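Local coordinates for protein alkylpurine DNA glycosylase AlkC (Pseudomonas fluorescens, PDB 5VI0) that probably excises alkylated purine bases from damaged DNA without flipping the nucleotide out of the helix, and is seen here gripping DNA with an abasic-site analogue, at residues Y196-V201 and A231-H236; V296-I301 and A312-L317. All coordinates share one frame; numbering follows the deposited sequence.

Overall arrangement
Contact 1 (196-201 with 231-236) packs two helices of the helical DNA alkylation repair region, and contact 2 (296-301 with 312-317) pairs two strands of the beta-sheet region that follows it in the chain. Their centres lie about 25 Å apart and their nearest atoms about 12 Å, so the two do not touch. What unites them is the DNA: contact 1 borders the abasic-site analogue 3DR7 of chain F, while contact 2 binds a phosphate of DA2 on chain E, so that both the helical region and the sheet take part in holding the DNA. Tyr-196 of contact 1 also lines the pocket that holds the polyethylene glycol.

Contact 1: residues Y196-V201 and A231-H236; sequences YVRKSV and AWIARH. With P4K (polyethylene glycol), chain G; nucleotides of chain F.
The indole of Trp-232 is sandwiched between His-236, whose CD2 sits over the centre of one face, and Arg-198, whose NE lies over the opposite face, offset toward the rim. Arg-198 CZ stands 4.7 Å from the centroid of the five-membered ring, a cation-pi contact over its face, with the guanidinium presenting its edge (planes 83° apart). A bend at chi3 (-33°) brings it there. At the ring edge, in plane, Trp-232 CZ2 meets O4' of the abasic-site analogue 3DR7 of chain F at 3.5 Å. P4K C2 sits over the centre of one face of the Tyr-196 ring, 3.6 Å from Tyr-196 CD2. Lys-199 slants across the far end of the indole, its CG 3.7 Å from Trp-232 CH2, and runs on toward the sugar, its CE 3.2 Å from 3DR7 O4'. A broad, flat ring suits a place meeting cation, aliphatic chain and sugar; an alanine here would probably leave the Arg-198 guanidinium without its aromatic partner and open a gap beside the abasic sugar. On the buried side Ile-233 packs CD1 against Arg-198 CG and CG2 against Val-201 CG1. Segments 196-201 and 231-236 run at 37°, their axes 9.0 Å apart at closest approach, in the family's helical solenoid of HEAT-like repeats, which borders the DNA. Helix 152-161 covers another side of 196-201, where Ser-200 OG is hydrogen-bonded to Ser-159 OG and Glu-160 OE1.

Contact 2: residues V296-I301 and A312-L317; sequences VVDYAI and AKVFKL. With nucleotides of chain E.
Tyr-299 and Phe-315 form an antiparallel hydrogen-bonded pair, with Phe-315 N to Tyr-299 O at 2.8 Å and Tyr-299 N returning to Phe-315 O. Ile-301 and Lys-313 repeat the pattern in this beta hairpin of strands 293-304 and 310-322; Leu-317 N donates to Val-297 O, and the pairing runs on to Lys-318. Lys-316 N, turned away from the partner strand, donates to OP1 of DA2 of chain E at 2.6 Å, almost straight at 175°. On the face of Asp-298, a water bridges Asp-298 OD2 and Lys-316 NZ, too far apart for a salt bridge. On the other face Tyr-299, its CG held between backbone N and carbonyl carbon (chi1 71°), leans toward 312-317: CE1 touches Phe-315 CB at 3.5 Å and CD1 reaches Leu-317 CG. The two rings, 30° from parallel, barely overlap; Tyr-299 OH bonds to Gln-334. DA2 lies at the Phe-315 edge, C3' in the ring plane and O3' 3.6 Å from Phe-315 CE2, while Lys-313 CD covers one face toward the rim. Because the Lys-316 bond runs from a main-chain N-H to a phosphate oxygen, it probably does not depend on the base; the Lys-316 charge, shared through water with Asp-298, could add some attraction.

Contact 1: residues Y196-V201 and A231-H236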
ATOM      1  N   TYR A 196     -11.984   0.184   7.338  1.00 14.83           N
ATOM      2  CA  TYR A 196     -10.739  -0.533   7.598  1.00 12.16           C
ATOM      3  C   TYR A 196     -10.462  -1.543   6.504  1.00 14.30           C
ATOM      4  O   TYR A 196      -9.342  -1.615   5.981  1.00 15.05           O
ATOM      5  CB  TYR A 196     -10.829  -1.225   8.957  1.00 30.14           C
ATOM      6  CG  TYR A 196      -9.570  -1.918   9.466  1.00 26.49           C
ATOM      7  CD1 TYR A 196      -8.317  -1.309   9.384  1.00 18.66           C
ATOM      8  CD2 TYR A 196      -9.656  -3.158  10.093  1.00 15.47           C
ATOM      9  CE1 TYR A 196      -7.196  -1.937   9.891  1.00 20.45           C
ATOM     10  CE2 TYR A 196      -8.549  -3.785  10.594  1.00 14.05           C
ATOM     11  CZ  TYR A 196      -7.331  -3.185  10.494  1.00 20.62           C
ATOM     12  OH  TYR A 196      -6.254  -3.845  11.001  1.00 24.68           O
ATOM     13  N   VAL A 197     -11.480  -2.337   6.149  1.00 16.65           N
ATOM     14  CA  VAL A 197     -11.362  -3.266   5.026  1.00 17.12           C
ATOM     15  C   VAL A 197     -11.129  -2.505   3.725  1.00 13.97           C
ATOM     16  O   VAL A 197     -10.245  -2.867   2.935  1.00 15.47           O
ATOM     17  CB  VAL A 197     -12.608  -4.167   4.927  1.00 22.17           C
ATOM     18  CG1 VAL A 197     -12.530  -5.056   3.679  1.00 15.22           C
ATOM     19  CG2 VAL A 197     -12.777  -5.006   6.191  1.00 16.86           C
ATOM     20  N   ARG A 198     -11.901  -1.429   3.491  1.00 14.12           N
ATOM     21  CA  ARG A 198     -11.817  -0.719   2.211  1.00 15.98           C
ATOM     22  C   ARG A 198     -10.418  -0.167   1.962  1.00 16.02           C
ATOM     23  O   ARG A 198      -9.904  -0.272   0.844  1.00 15.98           O
ATOM     24  CB  ARG A 198     -12.855   0.406   2.127  1.00 16.76           C
ATOM     25  CG  ARG A 198     -14.259  -0.103   1.989  1.00 17.95           C
ATOM     26  CD  ARG A 198     -15.298   0.952   1.623  1.00 15.99           C
ATOM     27  NE  ARG A 198     -15.062   2.288   2.151  1.00 37.23           N
ATOM     28  CZ  ARG A 198     -15.586   2.785   3.268  1.00 28.88           C
ATOM     29  NH1 ARG A 198     -16.368   2.055   4.038  1.00 24.14           N
ATOM     30  NH2 ARG A 198     -15.312   4.036   3.619  1.00 32.95           N
ATOM     31  N   LYS A 199      -9.776   0.409   2.985  1.00 14.89           N
ATOM     32  CA  LYS A 199      -8.376   0.802   2.825  1.00 15.14           C
ATOM     33  C   LYS A 199      -7.540  -0.372   2.326  1.00 20.94           C
ATOM     34  O   LYS A 199      -6.792  -0.254   1.347  1.00 19.04           O
ATOM     35  CB  LYS A 199      -7.812   1.324   4.147  1.00 11.63           C
ATOM     36  CG  LYS A 199      -8.547   2.512   4.705  1.00 21.14           C
ATOM     37  CD  LYS A 199      -7.905   2.981   5.993  1.00 20.17           C
ATOM     38  CE  LYS A 199      -8.515   4.275   6.477  1.00 10.68           C
ATOM     39  NZ  LYS A 199      -8.492   4.388   7.976  1.00 17.12           N
ATOM     40  N   SER A 200      -7.686  -1.528   2.982  1.00 18.22           N
ATOM     41  CA  SER A 200      -6.863  -2.685   2.656  1.00 20.97           C
ATOM     42  C   SER A 200      -7.066  -3.123   1.208  1.00 23.27           C
ATOM     43  O   SER A 200      -6.094  -3.390   0.490  1.00 23.45           O
ATOM     44  CB  SER A 200      -7.176  -3.826   3.623  1.00 21.34           C
ATOM     45  OG  SER A 200      -6.303  -4.916   3.425  1.00 21.35           O
ATOM     46  N   VAL A 201      -8.321  -3.198   0.752  1.00 23.29           N
ATOM     47  CA  VAL A 201      -8.561  -3.560  -0.648  1.00 19.23           C
ATOM     48  C   VAL A 201      -7.849  -2.585  -1.573  1.00 15.88           C
ATOM     49  O   VAL A 201      -7.178  -2.987  -2.531  1.00 15.89           O
ATOM     50  CB  VAL A 201     -10.064  -3.611  -0.959  1.00 15.80           C
ATOM     51  CG1 VAL A 201     -10.267  -3.938  -2.443  1.00 16.70           C
ATOM     52  CG2 VAL A 201     -10.739  -4.633  -0.084  1.00 26.57           C
ATOM     53  N   ALA A 231     -16.948   2.820  -5.109  1.00 19.89           N
ATOM     54  CA  ALA A 231     -16.345   4.028  -5.657  1.00 23.59           C
ATOM     55  C   ALA A 231     -15.171   4.491  -4.800  1.00 18.97           C
ATOM     56  O   ALA A 231     -14.110   4.849  -5.329  1.00 22.07           O
ATOM     57  CB  ALA A 231     -17.403   5.126  -5.784  1.00 20.03           C
ATOM     58  N   TRP A 232     -15.342   4.476  -3.472  1.00 17.65           N
ATOM     59  CA  TRP A 232     -14.243   4.806  -2.564  1.00 18.51           C
ATOM     60  C   TRP A 232     -13.022   3.939  -2.851  1.00 17.63           C
ATOM     61  O   TRP A 232     -11.904   4.449  -3.004  1.00 19.78           O
ATOM     62  CB  TRP A 232     -14.696   4.651  -1.110  1.00 16.14           C
ATOM     63  CG  TRP A 232     -13.737   5.233  -0.083  1.00 30.49           C
ATOM     64  CD1 TRP A 232     -13.870   6.427   0.586  1.00 24.26           C
ATOM     65  CD2 TRP A 232     -12.511   4.635   0.411  1.00 14.32           C
ATOM     66  NE1 TRP A 232     -12.803   6.608   1.445  1.00 22.21           N
ATOM     67  CE2 TRP A 232     -11.960   5.527   1.353  1.00 14.37           C
ATOM     68  CE3 TRP A 232     -11.823   3.446   0.123  1.00 21.22           C
ATOM     69  CZ2 TRP A 232     -10.759   5.262   2.021  1.00 18.17           C
ATOM     70  CZ3 TRP A 232     -10.627   3.193   0.777  1.00 20.38           C
ATOM     71  CH2 TRP A 232     -10.109   4.096   1.716  1.00 17.28           C
ATOM     72  N   ILE A 233     -13.227   2.626  -2.960  1.00 16.58           N
ATOM     73  CA  ILE A 233     -12.110   1.713  -3.179  1.00 16.33           C
ATOM     74  C   ILE A 233     -11.439   1.999  -4.516  1.00 17.34           C
ATOM     75  O   ILE A 233     -10.212   1.907  -4.644  1.00 22.62           O
ATOM     76  CB  ILE A 233     -12.590   0.252  -3.088  1.00 16.88           C
ATOM     77  CG1 ILE A 233     -12.924  -0.105  -1.634  1.00 16.42           C
ATOM     78  CG2 ILE A 233     -11.542  -0.722  -3.689  1.00 16.94           C
ATOM     79  CD1 ILE A 233     -13.718  -1.410  -1.484  1.00 17.06           C
ATOM     80  N   ALA A 234     -12.226   2.352  -5.529  1.00 18.00           N
ATOM     81  CA  ALA A 234     -11.653   2.582  -6.851  1.00 22.50           C
ATOM     82  C   ALA A 234     -10.724   3.794  -6.843  1.00 23.68           C
ATOM     83  O   ALA A 234      -9.584   3.713  -7.314  1.00 23.58           O
ATOM     84  CB  ALA A 234     -12.768   2.748  -7.884  1.00 19.13           C
ATOM     85  N   ARG A 235     -11.199   4.928  -6.313  1.00 17.39           N
ATOM     86  CA  ARG A 235     -10.369   6.126  -6.241  1.00 16.39           C
ATOM     87  C   ARG A 235      -9.026   5.857  -5.562  1.00 21.03           C
ATOM     88  O   ARG A 235      -7.974   6.291  -6.050  1.00 21.83           O
ATOM     89  CB  ARG A 235     -11.123   7.234  -5.513  1.00 24.57           C
ATOM     90  CG  ARG A 235     -10.267   8.467  -5.176  1.00 27.07           C
ATOM     91  CD  ARG A 235     -11.155   9.609  -4.687  1.00 31.33           C
ATOM     92  NE  ARG A 235     -12.040   9.150  -3.621  1.00 46.73           N
ATOM     93  CZ  ARG A 235     -11.716   9.189  -2.332  1.00 61.96           C
ATOM     94  NH1 ARG A 235     -10.536   9.684  -1.970  1.00 71.35           N
ATOM     95  NH2 ARG A 235     -12.562   8.744  -1.405  1.00 58.39           N
ATOM     96  N   HIS A 236      -9.028   5.135  -4.443  1.00 18.92           N
ATOM     97  CA  HIS A 236      -7.760   4.930  -3.745  1.00 18.85           C
ATOM     98  C   HIS A 236      -6.950   3.784  -4.319  1.00 21.54           C
ATOM     99  O   HIS A 236      -5.720   3.784  -4.177  1.00 13.51           O
ATOM    100  CB  HIS A 236      -7.998   4.717  -2.255  1.00 14.52           C
ATOM    101  CG  HIS A 236      -8.459   5.958  -1.570  1.00 29.44           C
ATOM    102  ND1 HIS A 236      -7.592   6.958  -1.190  1.00 29.97           N
ATOM    103  CD2 HIS A 236      -9.703   6.392  -1.252  1.00 30.13           C
ATOM    104  CE1 HIS A 236      -8.278   7.944  -0.639  1.00 27.58           C
ATOM    105  NE2 HIS A 236      -9.559   7.619  -0.655  1.00 28.81           N
TER
HETATM  106  O1  P4K G 401     -11.611  -0.990  13.588  1.00 35.80           O
HETATM  107  C1  P4K G 401     -10.352  -0.349  13.629  1.00 35.01           C
HETATM  108  C2  P4K G 401      -9.226  -1.275  13.142  1.00 31.46           C
HETATM  109  O2  P4K G 401      -8.050  -1.057  13.893  1.00 31.32           O
HETATM  110  C3  P4K G 401      -7.339  -2.202  14.314  1.00 27.52           C
HETATM  111  C4  P4K G 401      -6.851  -2.023  15.765  1.00 37.28           C
HETATM  112  O3  P4K G 401      -6.771  -3.240  16.476  1.00 36.17           O
HETATM  113  C5  P4K G 401      -7.474  -3.326  17.703  1.00 38.23           C
HETATM  114  C6  P4K G 401      -7.188  -2.103  18.590  1.00 49.06           C
HETATM  115  O4  P4K G 401      -6.610  -2.492  19.812  1.00 51.80           O
HETATM  116  C7  P4K G 401      -5.833  -1.534  20.501  1.00 44.16           C
HETATM  117  C8  P4K G 401      -4.925  -0.753  19.539  1.00 43.23           C
HETATM  118  O5  P4K G 401      -4.394   0.364  20.219  1.00 44.85           O
HETATM  119  C9  P4K G 401      -2.996   0.377  20.364  1.00 49.36           C
HETATM  120  C10 P4K G 401      -2.294   1.031  19.165  1.00 49.96           C
HETATM  121  O6  P4K G 401      -1.710   0.108  18.272  1.00 44.98           O
HETATM  122  C11 P4K G 401      -2.326   0.069  17.000  1.00 35.38           C
HETATM  123  C12 P4K G 401      -1.351  -0.425  15.922  1.00 32.08           C
HETATM  124  O7  P4K G 401      -1.855  -1.641  15.413  1.00 38.79           O
HETATM  125  C13 P4K G 401      -0.918  -2.627  15.037  1.00 36.63           C
HETATM  126  C14 P4K G 401      -0.819  -2.643  13.509  1.00 44.10           C
HETATM  127  O8  P4K G 401       0.271  -3.407  13.058  1.00 40.07           O
HETATM  128  C15 P4K G 401       1.536  -2.806  13.108  1.00 38.08           C
HETATM  129  C16 P4K G 401       1.587  -1.639  12.128  1.00 43.03           C
HETATM  130  C17 P4K G 401       3.057   0.115  11.608  1.00 28.16           C
HETATM  131  C18 P4K G 401       4.248   0.220  10.646  1.00 25.61           C
HETATM  132  C19 P4K G 401       4.477  -0.098   8.302  1.00 25.60           C
HETATM  133  C20 P4K G 401       5.189   0.951   7.437  1.00 28.87           C
HETATM  134  C21 P4K G 401       3.885   2.642   6.324  1.00 19.75           C
HETATM  135  C22 P4K G 401       2.574   3.240   6.842  1.00 30.74           C
HETATM  136  C23 P4K G 401       2.165   5.476   7.574  1.00 26.63           C
HETATM  137  C24 P4K G 401       3.181   6.614   7.498  1.00 27.56           C
HETATM  138  C25 P4K G 401       4.631   6.591   9.337  1.00 34.86           C
HETATM  139  C26 P4K G 401       4.956   7.411  10.578  1.00 38.36           C
HETATM  140  C27 P4K G 401       4.324   6.369  12.582  1.00 52.22           C
HETATM  141  C28 P4K G 401       3.697   6.901  13.875  1.00 58.80           C
HETATM  142  C29 P4K G 401       3.110   9.174  14.250  1.00 51.51           C
HETATM  143  C30 P4K G 401       2.059  10.213  13.852  1.00 42.80           C
HETATM  144  O10 P4K G 401       3.771   0.508   9.352  1.00 27.73           O
HETATM  145  O11 P4K G 401       4.517   2.186   7.496  1.00 31.69           O
HETATM  146  O12 P4K G 401       2.502   4.607   6.530  1.00 34.20           O
HETATM  147  O13 P4K G 401       3.478   7.127   8.766  1.00 29.61           O
HETATM  148  O14 P4K G 401       3.945   7.198  11.521  1.00 45.33           O
HETATM  149  O15 P4K G 401       2.818   7.962  13.601  1.00 61.42           O
HETATM  150  O9  P4K G 401       2.916  -1.229  11.984  1.00 38.68           O
ATOM    151  O5' 3DR F   7      -6.049   5.292   3.936  1.00 30.86           O
ATOM    152  P   3DR F   7      -4.643   4.811   4.613  1.00 24.77           P
ATOM    153  OP1 3DR F   7      -4.636   5.048   6.099  1.00 28.82           O
ATOM    154  OP2 3DR F   7      -4.402   3.371   4.263  1.00 23.47           O
ATOM    155  C2' 3DR F   7      -8.909   8.821   3.612  1.00 22.29           C
ATOM    156  C5' 3DR F   7      -6.123   6.627   3.572  1.00 25.74           C
ATOM    157  C4' 3DR F   7      -7.571   6.975   3.347  1.00 27.03           C
ATOM    158  O4' 3DR F   7      -8.378   6.516   4.242  1.00 25.91           O
ATOM    159  C1' 3DR F   7      -9.347   7.697   4.577  1.00 19.13           C
ATOM    160  C3' 3DR F   7      -7.638   8.593   3.480  1.00 29.76           C
ATOM    161  O3' 3DR F   7      -7.049   9.080   2.243  1.00 33.21           O
TER

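Contact 2: residues V296-I301 and A312-L317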
ATOM      1  N   VAL A 296      -9.946  21.517 -17.863  1.00 15.68           N
ATOM      2  CA  VAL A 296      -8.892  21.241 -16.901  1.00 14.86           C
ATOM      3  C   VAL A 296      -7.677  20.831 -17.715  1.00 16.86           C
ATOM      4  O   VAL A 296      -7.729  19.848 -18.464  1.00 14.64           O
ATOM      5  CB  VAL A 296      -9.298  20.144 -15.904  1.00 24.51           C
ATOM      6  CG1 VAL A 296      -8.127  19.765 -15.038  1.00 18.38           C
ATOM      7  CG2 VAL A 296     -10.462  20.598 -15.052  1.00 10.07           C
ATOM      8  N   VAL A 297      -6.604  21.602 -17.599  1.00 18.21           N
ATOM      9  CA  VAL A 297      -5.418  21.442 -18.428  1.00 16.90           C
ATOM     10  C   VAL A 297      -4.234  21.119 -17.520  1.00 19.28           C
ATOM     11  O   VAL A 297      -3.907  21.894 -16.613  1.00 21.71           O
ATOM     12  CB  VAL A 297      -5.132  22.700 -19.264  1.00 15.85           C
ATOM     13  CG1 VAL A 297      -3.982  22.439 -20.203  1.00 17.28           C
ATOM     14  CG2 VAL A 297      -6.372  23.152 -20.005  1.00 11.59           C
ATOM     15  N   ASP A 298      -3.585  19.992 -17.777  1.00 11.47           N
ATOM     16  CA  ASP A 298      -2.449  19.521 -17.001  1.00 17.21           C
ATOM     17  C   ASP A 298      -1.351  19.092 -17.959  1.00 15.90           C
ATOM     18  O   ASP A 298      -1.550  19.034 -19.172  1.00 18.25           O
ATOM     19  CB  ASP A 298      -2.824  18.340 -16.088  1.00 15.83           C
ATOM     20  CG  ASP A 298      -3.889  18.701 -15.068  1.00 27.76           C
ATOM     21  OD1 ASP A 298      -3.907  19.854 -14.584  1.00 36.61           O
ATOM     22  OD2 ASP A 298      -4.721  17.828 -14.753  1.00 37.27           O
ATOM     23  N   TYR A 299      -0.182  18.788 -17.409  1.00 19.82           N
ATOM     24  CA  TYR A 299       0.855  18.150 -18.208  1.00 21.23           C
ATOM     25  C   TYR A 299       1.609  17.129 -17.362  1.00 14.07           C
ATOM     26  O   TYR A 299       1.665  17.221 -16.136  1.00 19.78           O
ATOM     27  CB  TYR A 299       1.811  19.179 -18.832  1.00 13.85           C
ATOM     28  CG  TYR A 299       2.737  19.870 -17.870  1.00 16.46           C
ATOM     29  CD1 TYR A 299       2.289  20.895 -17.055  1.00 22.67           C
ATOM     30  CD2 TYR A 299       4.071  19.505 -17.789  1.00 21.23           C
ATOM     31  CE1 TYR A 299       3.155  21.537 -16.176  1.00 28.15           C
ATOM     32  CE2 TYR A 299       4.937  20.138 -16.919  1.00 24.98           C
ATOM     33  CZ  TYR A 299       4.480  21.152 -16.118  1.00 24.52           C
ATOM     34  OH  TYR A 299       5.352  21.775 -15.257  1.00 28.11           O
ATOM     35  N   ALA A 300       2.150  16.128 -18.021  1.00 18.57           N
ATOM     36  CA  ALA A 300       2.875  15.078 -17.331  1.00 22.78           C
ATOM     37  C   ALA A 300       4.261  14.952 -17.932  1.00 20.15           C
ATOM     38  O   ALA A 300       4.442  15.074 -19.145  1.00 28.30           O
ATOM     39  CB  ALA A 300       2.145  13.739 -17.407  1.00 23.95           C
ATOM     40  N   ILE A 301       5.233  14.741 -17.061  1.00 18.20           N
ATOM     41  CA  ILE A 301       6.605  14.465 -17.443  1.00 20.25           C
ATOM     42  C   ILE A 301       6.866  12.996 -17.141  1.00 22.03           C
ATOM     43  O   ILE A 301       6.646  12.547 -16.012  1.00 26.38           O
ATOM     44  CB  ILE A 301       7.578  15.380 -16.688  1.00 17.29           C
ATOM     45  CG1 ILE A 301       7.213  16.844 -16.956  1.00 16.65           C
ATOM     46  CG2 ILE A 301       9.017  15.084 -17.095  1.00 23.82           C
ATOM     47  CD1 ILE A 301       8.212  17.864 -16.405  1.00 17.41           C
ATOM     48  N   ALA A 312       5.689   8.696 -14.725  1.00 31.63           N
ATOM     49  CA  ALA A 312       5.045   9.964 -15.030  1.00 30.06           C
ATOM     50  C   ALA A 312       4.567  10.679 -13.768  1.00 26.91           C
ATOM     51  O   ALA A 312       4.070  10.051 -12.829  1.00 29.19           O
ATOM     52  CB  ALA A 312       3.872   9.738 -15.986  1.00 12.39           C
ATOM     53  N   LYS A 313       4.716  12.004 -13.761  1.00 25.94           N
ATOM     54  CA  LYS A 313       4.164  12.875 -12.729  1.00 26.11           C
ATOM     55  C   LYS A 313       3.351  13.978 -13.410  1.00 26.20           C
ATOM     56  O   LYS A 313       3.807  14.576 -14.392  1.00 21.65           O
ATOM     57  CB  LYS A 313       5.288  13.470 -11.865  1.00 29.82           C
ATOM     58  CG  LYS A 313       4.965  13.616 -10.386  1.00 37.95           C
ATOM     59  CD  LYS A 313       4.279  14.951 -10.074  1.00 47.26           C
ATOM     60  CE  LYS A 313       3.232  14.804  -8.970  1.00 47.67           C
ATOM     61  NZ  LYS A 313       2.077  13.944  -9.412  1.00 49.55           N
ATOM     62  N   VAL A 314       2.158  14.253 -12.886  1.00 19.41           N
ATOM     63  CA  VAL A 314       1.240  15.231 -13.458  1.00 17.26           C
ATOM     64  C   VAL A 314       1.311  16.543 -12.684  1.00 21.35           C
ATOM     65  O   VAL A 314       1.153  16.556 -11.458  1.00 29.66           O
ATOM     66  CB  VAL A 314      -0.196  14.690 -13.457  1.00 23.21           C
ATOM     67  CG1 VAL A 314      -1.184  15.820 -13.753  1.00 29.91           C
ATOM     68  CG2 VAL A 314      -0.320  13.623 -14.486  1.00 15.62           C
ATOM     69  N   PHE A 315       1.496  17.651 -13.399  1.00 20.55           N
ATOM     70  CA  PHE A 315       1.396  18.997 -12.834  1.00 28.60           C
ATOM     71  C   PHE A 315       0.177  19.730 -13.395  1.00 31.60           C
ATOM     72  O   PHE A 315      -0.254  19.475 -14.522  1.00 31.28           O
ATOM     73  CB  PHE A 315       2.665  19.811 -13.119  1.00 28.64           C
ATOM     74  CG  PHE A 315       3.925  19.134 -12.663  1.00 34.66           C
ATOM     75  CD1 PHE A 315       4.619  18.288 -13.513  1.00 28.75           C
ATOM     76  CD2 PHE A 315       4.399  19.319 -11.375  1.00 35.47           C
ATOM     77  CE1 PHE A 315       5.755  17.646 -13.096  1.00 30.06           C
ATOM     78  CE2 PHE A 315       5.546  18.682 -10.953  1.00 37.69           C
ATOM     79  CZ  PHE A 315       6.226  17.840 -11.815  1.00 35.39           C
ATOM     80  N   LYS A 316      -0.373  20.651 -12.598  1.00 28.28           N
ATOM     81  CA  LYS A 316      -1.526  21.455 -12.997  1.00 17.12           C
ATOM     82  C   LYS A 316      -1.087  22.701 -13.754  1.00 20.43           C
ATOM     83  O   LYS A 316      -0.173  23.416 -13.322  1.00 29.86           O
ATOM     84  CB  LYS A 316      -2.355  21.866 -11.781  1.00 20.21           C
ATOM     85  CG  LYS A 316      -3.036  20.710 -11.086  1.00 27.05           C
ATOM     86  CD  LYS A 316      -4.169  21.177 -10.195  1.00 34.06           C
ATOM     87  CE  LYS A 316      -4.818  19.981  -9.502  1.00 42.73           C
ATOM     88  NZ  LYS A 316      -4.960  18.797 -10.423  1.00 44.66           N
ATOM     89  N   LEU A 317      -1.745  22.958 -14.885  1.00 18.04           N
ATOM     90  CA  LEU A 317      -1.548  24.176 -15.668  1.00 22.22           C
ATOM     91  C   LEU A 317      -2.659  25.197 -15.441  1.00 25.34           C
ATOM     92  O   LEU A 317      -2.396  26.310 -14.983  1.00 26.71           O
ATOM     93  CB  LEU A 317      -1.451  23.837 -17.160  1.00 18.33           C
ATOM     94  CG  LEU A 317      -0.064  23.401 -17.602  1.00 20.80           C
ATOM     95  CD1 LEU A 317      -0.090  22.763 -19.000  1.00 15.39           C
ATOM     96  CD2 LEU A 317       0.887  24.591 -17.538  1.00 13.08           C
TER
ATOM     97  P    DA E   2       0.416  20.614  -8.776  1.00 35.87           P
ATOM     98  OP1  DA E   2       0.539  20.975 -10.209  1.00 36.29           O
ATOM     99  OP2  DA E   2      -0.146  19.316  -8.326  1.00 22.96           O
ATOM    100  O5'  DA E   2       1.848  20.635  -8.073  1.00 33.29           O
ATOM    101  C5'  DA E   2       2.700  21.751  -8.213  1.00 26.06           C
ATOM    102  C4'  DA E   2       3.989  21.508  -7.449  1.00 24.40           C
ATOM    103  O4'  DA E   2       3.725  21.584  -6.036  1.00 22.06           O
ATOM    104  C3'  DA E   2       4.643  20.149  -7.700  1.00 25.70           C
ATOM    105  O3'  DA E   2       6.068  20.325  -7.822  1.00 32.76           O
ATOM    106  C2'  DA E   2       4.221  19.290  -6.495  1.00 20.40           C
ATOM    107  C1'  DA E   2       3.903  20.317  -5.410  1.00 26.35           C
ATOM    108  N9   DA E   2       2.688  20.024  -4.630  1.00 31.89           N
ATOM    109  C8   DA E   2       1.688  19.133  -4.937  1.00 29.64           C
ATOM    110  N7   DA E   2       0.716  19.105  -4.045  1.00 30.52           N
ATOM    111  C5   DA E   2       1.098  20.049  -3.096  1.00 27.75           C
ATOM    112  C6   DA E   2       0.503  20.506  -1.892  1.00 23.28           C
ATOM    113  N6   DA E   2      -0.661  20.053  -1.411  1.00 21.90           N
ATOM    114  N1   DA E   2       1.157  21.446  -1.194  1.00 14.98           N
ATOM    115  C2   DA E   2       2.325  21.898  -1.652  1.00 18.19           C
ATOM    116  N3   DA E   2       2.976  21.561  -2.757  1.00 16.01           N
ATOM    117  C4   DA E   2       2.306  20.625  -3.444  1.00 24.82           C
TER
HETATM  118  O   HOH W   1      -6.359  17.980 -12.766  1.00 30.77           O